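Local coordinates for lipoprotein (Shewanella oneidensis, PDB 3LHN), which is of unproven function but, as a putative NlpE-family lipoprotein with a calycin-type barrel, may bind lipid or take part in envelope signalling, at residues A[30-35]-A[48-53]; A[101-106]-A[117-122]. All coordinates share one frame; numbering follows the deposited sequence. Where two conformers were deposited one is given.

Interaction 1: A[30-35]-A[48-53]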
loop_
_atom_site.group_PDB
_atom_site.type_symbol
_atom_site.label_atom_id
_atom_site.label_comp_id
_atom_site.label_asym_id
_atom_site.label_seq_id
_atom_site.Cartn_x
_atom_site.Cartn_y
_atom_site.Cartn_z
ATOM N N PRO A 30 -21.376 -11.233 -13.409
ATOM C CA PRO A 30 -20.159 -11.843 -14.031
ATOM C C PRO A 30 -19.873 -11.106 -15.350
ATOM O O PRO A 30 -20.761 -10.876 -16.138
ATOM C CB PRO A 30 -20.556 -13.315 -14.223
ATOM C CG PRO A 30 -21.583 -13.555 -13.198
ATOM C CD PRO A 30 -22.412 -12.272 -13.167
ATOM N N GLY A 31 -18.632 -10.732 -15.543
ATOM C CA GLY A 31 -18.258 -9.992 -16.717
ATOM C C GLY A 31 -17.031 -9.147 -16.505
ATOM O O GLY A 31 -16.309 -9.302 -15.511
ATOM N N VAL A 32 -16.781 -8.286 -17.481
ATOM C CA VAL A 32 -15.593 -7.492 -17.578
ATOM C C VAL A 32 -15.917 -6.028 -17.429
ATOM O O VAL A 32 -16.809 -5.510 -18.098
ATOM C CB VAL A 32 -14.927 -7.713 -18.950
ATOM C CG1 VAL A 32 -13.627 -6.894 -19.118
ATOM C CG2 VAL A 32 -14.650 -9.217 -19.177
ATOM N N TYR A 33 -15.217 -5.341 -16.560
ATOM C CA TYR A 33 -15.445 -3.932 -16.237
ATOM C C TYR A 33 -14.186 -3.148 -16.423
ATOM O O TYR A 33 -13.077 -3.646 -16.064
ATOM C CB TYR A 33 -15.909 -3.838 -14.779
ATOM C CG TYR A 33 -17.173 -4.620 -14.461
ATOM C CD1 TYR A 33 -17.107 -5.988 -14.140
ATOM C CD2 TYR A 33 -18.409 -3.979 -14.425
ATOM C CE1 TYR A 33 -18.238 -6.701 -13.884
ATOM C CE2 TYR A 33 -19.557 -4.669 -14.133
ATOM C CZ TYR A 33 -19.456 -6.040 -13.859
ATOM O OH TYR A 33 -20.619 -6.736 -13.516
ATOM N N GLU A 34 -14.301 -1.951 -16.990
ATOM C CA GLU A 34 -13.130 -1.169 -17.337
ATOM C C GLU A 34 -13.263 0.279 -16.919
ATOM O O GLU A 34 -14.384 0.857 -16.918
ATOM C CB GLU A 34 -12.962 -1.198 -18.864
ATOM C CG GLU A 34 -12.671 -2.574 -19.427
ATOM C CD GLU A 34 -12.549 -2.623 -20.945
ATOM O OE1 GLU A 34 -13.010 -1.710 -21.637
ATOM O OE2 GLU A 34 -12.044 -3.628 -21.452
ATOM N N GLY A 35 -12.146 0.888 -16.564
ATOM C CA GLY A 35 -12.109 2.301 -16.298
ATOM C C GLY A 35 -10.685 2.753 -16.106
ATOM O O GLY A 35 -9.777 1.958 -16.244
ATOM N N THR A 48 -8.902 -3.208 -15.879
ATOM C CA THR A 48 -9.836 -4.210 -16.427
ATOM C C THR A 48 -10.024 -5.257 -15.349
ATOM O O THR A 48 -9.061 -5.897 -14.904
ATOM C CB THR A 48 -9.278 -4.864 -17.712
ATOM O OG1 THR A 48 -8.878 -3.845 -18.655
ATOM C CG2 THR A 48 -10.332 -5.785 -18.337
ATOM N N LEU A 49 -11.248 -5.368 -14.836
ATOM C CA LEU A 49 -11.573 -6.309 -13.741
ATOM C C LEU A 49 -12.637 -7.247 -14.256
ATOM O O LEU A 49 -13.717 -6.832 -14.651
ATOM C CB LEU A 49 -12.036 -5.531 -12.525
ATOM C CG LEU A 49 -12.516 -6.349 -11.343
ATOM C CD1 LEU A 49 -11.467 -7.420 -10.892
ATOM C CD2 LEU A 49 -12.833 -5.401 -10.170
ATOM N N THR A 50 -12.293 -8.534 -14.243
ATOM C CA THR A 50 -13.140 -9.626 -14.741
ATOM C C THR A 50 -13.602 -10.444 -13.541
ATOM O O THR A 50 -12.779 -10.981 -12.816
ATOM C CB THR A 50 -12.429 -10.512 -15.753
ATOM O OG1 THR A 50 -11.981 -9.700 -16.833
ATOM C CG2 THR A 50 -13.369 -11.553 -16.291
ATOM N N LEU A 51 -14.908 -10.570 -13.366
ATOM C CA LEU A 51 -15.523 -11.342 -12.291
ATOM C C LEU A 51 -16.186 -12.579 -12.865
ATOM O O LEU A 51 -16.894 -12.511 -13.873
ATOM C CB LEU A 51 -16.605 -10.542 -11.557
ATOM C CG LEU A 51 -16.216 -9.167 -11.021
ATOM C CD1 LEU A 51 -17.447 -8.579 -10.262
ATOM C CD2 LEU A 51 -14.976 -9.210 -10.094
ATOM N N GLN A 52 -15.975 -13.726 -12.257
ATOM C CA GLN A 52 -16.700 -14.952 -12.601
ATOM C C GLN A 52 -17.755 -15.305 -11.572
ATOM O O GLN A 52 -17.625 -14.975 -10.390
ATOM C CB GLN A 52 -15.734 -16.133 -12.701
ATOM C CG GLN A 52 -14.565 -15.915 -13.557
ATOM C CD GLN A 52 -14.875 -15.679 -15.017
ATOM O OE1 GLN A 52 -15.937 -16.099 -15.551
ATOM N NE2 GLN A 52 -13.906 -15.059 -15.704
ATOM N N ALA A 53 -18.748 -16.095 -11.992
ATOM C CA ALA A 53 -19.851 -16.520 -11.139
ATOM C C ALA A 53 -19.372 -17.282 -9.928
ATOM O O ALA A 53 -20.052 -17.284 -8.881
ATOM C CB ALA A 53 -20.851 -17.394 -11.951
#
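Pro30 meets the end of 48-53, its CG 4.1 Å from Ala53 CB, while its CA-H is turned to the carbonyl of Leu51. A proline, lacking an amide hydrogen, suits a place just ahead of the paired strand. Gly31 then opens the antiparallel pairing: its N donates to Leu51 O at 3.0 Å, and its O receives Leu51 N almost in line with the carbonyl. With phi at 154°, any side chain would jam against the carbonyl oxygen of Pro30, so glycine fits. Val32 forms a non-hydrogen-bonded pair with Thr50 on the face that also carries Glu34 and Thr48. Its CG1, anti to the backbone N (chi1 -179°), reaches Thr48 CG2 at 3.6 Å, while CG2 lies alongside Thr50, 3.6 Å from OG1. An alanine here, keeping only CB, would probably leave the Thr48 methyl without its valine partner, CG1, and open a gap beside Thr50 OG1. Tyr33 turns to the opposite face, paired with Leu49; its N donates to Leu49 O at 2.8 Å, tilted 28° from the carbonyl plane. That same oxygen lies in the plane of the ring, at its edge, 3.5 Å from CD1, and Leu51 CD1 approaches CE1 obliquely at 4.2 Å. The phenol OH bonds to Trp29 O, giving this buried ring a polar tether. Glu34 runs beside Thr48, its extended chain carrying OE2 to a salt bridge with Lys124. The hairpin thus alternates in chemistry: Tyr33, Leu49 and Leu51 face the barrel interior, while valine, threonine and glutamate tolerate the partly exposed outside.

Interaction 2: A[101-106]-A[117-122]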
loop_
_atom_site.group_PDB
_atom_site.type_symbol
_atom_site.label_atom_id
_atom_site.label_comp_id
_atom_site.label_asym_id
_atom_site.label_seq_id
_atom_site.Cartn_x
_atom_site.Cartn_y
_atom_site.Cartn_z
ATOM N N LEU A 101 -19.115 -1.490 -11.680
ATOM C CA LEU A 101 -18.562 -1.625 -10.328
ATOM C C LEU A 101 -18.086 -0.251 -9.877
ATOM O O LEU A 101 -17.579 0.541 -10.695
ATOM C CB LEU A 101 -17.396 -2.589 -10.291
ATOM C CG LEU A 101 -17.586 -3.994 -10.804
ATOM C CD1 LEU A 101 -16.252 -4.757 -10.783
ATOM C CD2 LEU A 101 -18.671 -4.698 -9.996
ATOM N N LEU A 102 -18.308 0.083 -8.632
ATOM C CA LEU A 102 -17.830 1.355 -8.095
ATOM C C LEU A 102 -16.834 1.057 -7.019
ATOM O O LEU A 102 -17.164 0.454 -6.018
ATOM C CB LEU A 102 -19.006 2.167 -7.538
ATOM C CG LEU A 102 -18.704 3.505 -6.840
ATOM C CD1 LEU A 102 -18.191 4.492 -7.878
ATOM C CD2 LEU A 102 -19.934 4.035 -6.186
HETATM N N MSE A 103 -15.581 1.511 -7.182
HETATM C CA MSE A 103 -14.592 1.234 -6.148
HETATM C C MSE A 103 -14.940 2.067 -4.920
HETATM O O MSE A 103 -15.201 3.265 -5.032
HETATM C CB MSE A 103 -13.164 1.573 -6.599
HETATM C CG MSE A 103 -12.164 1.364 -5.514
HETATM SE SE MSE A 103 -10.375 1.910 -6.029
HETATM C CE MSE A 103 -9.940 0.213 -6.669
ATOM N N LEU A 104 -14.858 1.440 -3.757
ATOM C CA LEU A 104 -15.186 2.023 -2.464
ATOM C C LEU A 104 -13.877 2.302 -1.722
ATOM O O LEU A 104 -12.799 1.833 -2.097
ATOM C CB LEU A 104 -16.048 1.058 -1.635
ATOM C CG LEU A 104 -17.372 0.685 -2.313
ATOM C CD1 LEU A 104 -18.008 -0.448 -1.546
ATOM C CD2 LEU A 104 -18.315 1.857 -2.435
ATOM N N ASP A 105 -13.972 3.075 -0.654
ATOM C CA ASP A 105 -12.798 3.256 0.210
ATOM C C ASP A 105 -12.617 2.068 1.166
ATOM O O ASP A 105 -13.374 1.113 1.106
ATOM C CB ASP A 105 -12.831 4.650 0.890
ATOM C CG ASP A 105 -13.861 4.806 1.945
ATOM O OD1 ASP A 105 -14.448 3.844 2.458
ATOM O OD2 ASP A 105 -13.988 5.984 2.379
ATOM N N THR A 106 -11.571 2.075 1.996
ATOM C CA THR A 106 -11.298 0.930 2.866
ATOM C C THR A 106 -12.345 0.691 3.903
ATOM O O THR A 106 -12.401 -0.415 4.478
ATOM C CB THR A 106 -9.911 1.007 3.589
ATOM O OG1 THR A 106 -9.845 2.203 4.377
ATOM C CG2 THR A 106 -8.765 0.996 2.608
ATOM N N GLU A 117 -16.418 10.367 -9.660
ATOM C CA GLU A 117 -16.838 9.574 -10.800
ATOM C C GLU A 117 -15.702 8.768 -11.437
ATOM O O GLU A 117 -15.935 7.826 -12.207
ATOM C CB GLU A 117 -17.462 10.489 -11.849
ATOM C CG GLU A 117 -18.682 11.309 -11.366
ATOM N N HIS A 118 -14.466 9.106 -11.076
ATOM C CA HIS A 118 -13.323 8.382 -11.563
ATOM C C HIS A 118 -13.147 6.954 -10.991
ATOM O O HIS A 118 -12.274 6.210 -11.446
ATOM C CB HIS A 118 -12.041 9.191 -11.262
ATOM C CG HIS A 118 -11.923 10.474 -12.024
ATOM N ND1 HIS A 118 -10.895 10.729 -12.910
ATOM C CD2 HIS A 118 -12.690 11.584 -12.007
ATOM C CE1 HIS A 118 -11.032 11.953 -13.385
ATOM N NE2 HIS A 118 -12.117 12.487 -12.864
ATOM N N TYR A 119 -13.989 6.582 -10.027
ATOM C CA TYR A 119 -13.911 5.287 -9.360
ATOM C C TYR A 119 -14.896 4.256 -9.967
ATOM O O TYR A 119 -14.985 3.134 -9.504
ATOM C CB TYR A 119 -14.105 5.518 -7.837
ATOM C CG TYR A 119 -12.956 6.283 -7.278
ATOM C CD1 TYR A 119 -11.761 5.674 -6.939
ATOM C CD2 TYR A 119 -13.025 7.656 -7.143
ATOM C CE1 TYR A 119 -10.688 6.390 -6.463
ATOM C CE2 TYR A 119 -11.946 8.385 -6.700
ATOM C CZ TYR A 119 -10.778 7.748 -6.357
ATOM O OH TYR A 119 -9.700 8.506 -5.920
ATOM N N ILE A 120 -15.549 4.640 -11.050
ATOM C CA ILE A 120 -16.515 3.764 -11.749
ATOM C C ILE A 120 -15.802 2.921 -12.793
ATOM O O ILE A 120 -15.060 3.445 -13.646
ATOM C CB ILE A 120 -17.582 4.573 -12.458
ATOM C CG1 ILE A 120 -18.396 5.368 -11.446
ATOM C CG2 ILE A 120 -18.518 3.611 -13.246
ATOM C CD1 ILE A 120 -19.275 6.427 -12.057
ATOM N N LEU A 121 -16.028 1.612 -12.715
ATOM C CA LEU A 121 -15.639 0.691 -13.801
ATOM C C LEU A 121 -16.921 0.232 -14.520
ATOM O O LEU A 121 -17.760 -0.391 -13.921
ATOM C CB LEU A 121 -14.892 -0.551 -13.321
ATOM C CG LEU A 121 -13.677 -0.267 -12.441
ATOM C CD1 LEU A 121 -13.045 -1.581 -11.996
ATOM C CD2 LEU A 121 -12.616 0.585 -13.172
ATOM N N LYS A 122 -17.084 0.595 -15.777
ATOM C CA LYS A 122 -18.296 0.207 -16.524
ATOM C C LYS A 122 -18.090 -1.100 -17.224
ATOM O O LYS A 122 -16.985 -1.425 -17.677
ATOM C CB LYS A 122 -18.660 1.238 -17.568
ATOM C CG LYS A 122 -18.908 2.595 -16.998
ATOM C CD LYS A 122 -18.984 3.582 -18.134
#
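Leu101 and Leu121 face each other as a hydrogen-bonded antiparallel pair, and theirs is the tightly held part of the contact. Leu101 N donates to Leu121 O at 2.8 Å, and Leu121 N returns a bond of 2.8 Å to Leu101 O, both nearly straight. The side chains leave the strands on the same face, CB to CB at 4.4 Å, and enter the barrel interior, where Tyr33 and Leu49 also touch both of them; branched, wholly apolar leucine suits such a site. Farther along, Met103 N donates to Tyr119 O at 2.9 Å, a bond straight at the hydrogen (174°) though tilted from the carbonyl plane. Met103 is modelled as selenomethionine. In the conformer described, its SE comes to the edge of the Tyr119 ring, 4.1 Å from CD1 and 82° off the ring normal, a Met-aromatic contact that the second deposited conformer makes less certain. Tyr119 is buried, and its OH bonds to Cys39 O of a second subunit, whose Cys42, disulfide partner of Cys39, packs against Tyr119.

The face of Leu102 and Ile120 is the more exposed one, and no backbone bond joins this pair. Leu102 CG is anti to the backbone N (chi1 176°), and the end of the side chain comes nearer the partner strand: its CD1 lies 3.7 Å from Ile120 CG1 and 4.2 Å from Tyr119 CB. Arg110 from the intervening loop also packs on Leu102. Beyond Met103 the segments part. The chemistry therefore divides by place: backbone bonds join the strands, Leu101 and Leu121 contribute to the barrel core, and Tyr119, apolar in its ring and polar at its tip, links this pairing to the subunit interface.

In the fold
Both interactions join antiparallel neighbours of one closed barrel, and they meet where strands 31-37 and 120-123 lie side by side: Glu34 N is 2.8 Å from Lys122 O, probably hydrogen-bonded. Interaction 1 is the more superficial, with three buried residues on one face and a mixed polar face outside; interaction 2 is largely buried. Their inward sides form a common core, Leu101 CD1 lying 3.5 Å from Leu49 CD2 and 3.7 Å from Tyr33 CD1. Each contains a tyrosine whose hydroxyl finds a main-chain oxygen, but within the chain in interaction 1 and across a subunit boundary in interaction 2. Glu34 of interaction 1 pairs with Lys124, outside both contacts, whereas side-chain contacts in interaction 2 are chiefly apolar, alongside the backbone bonds common to both.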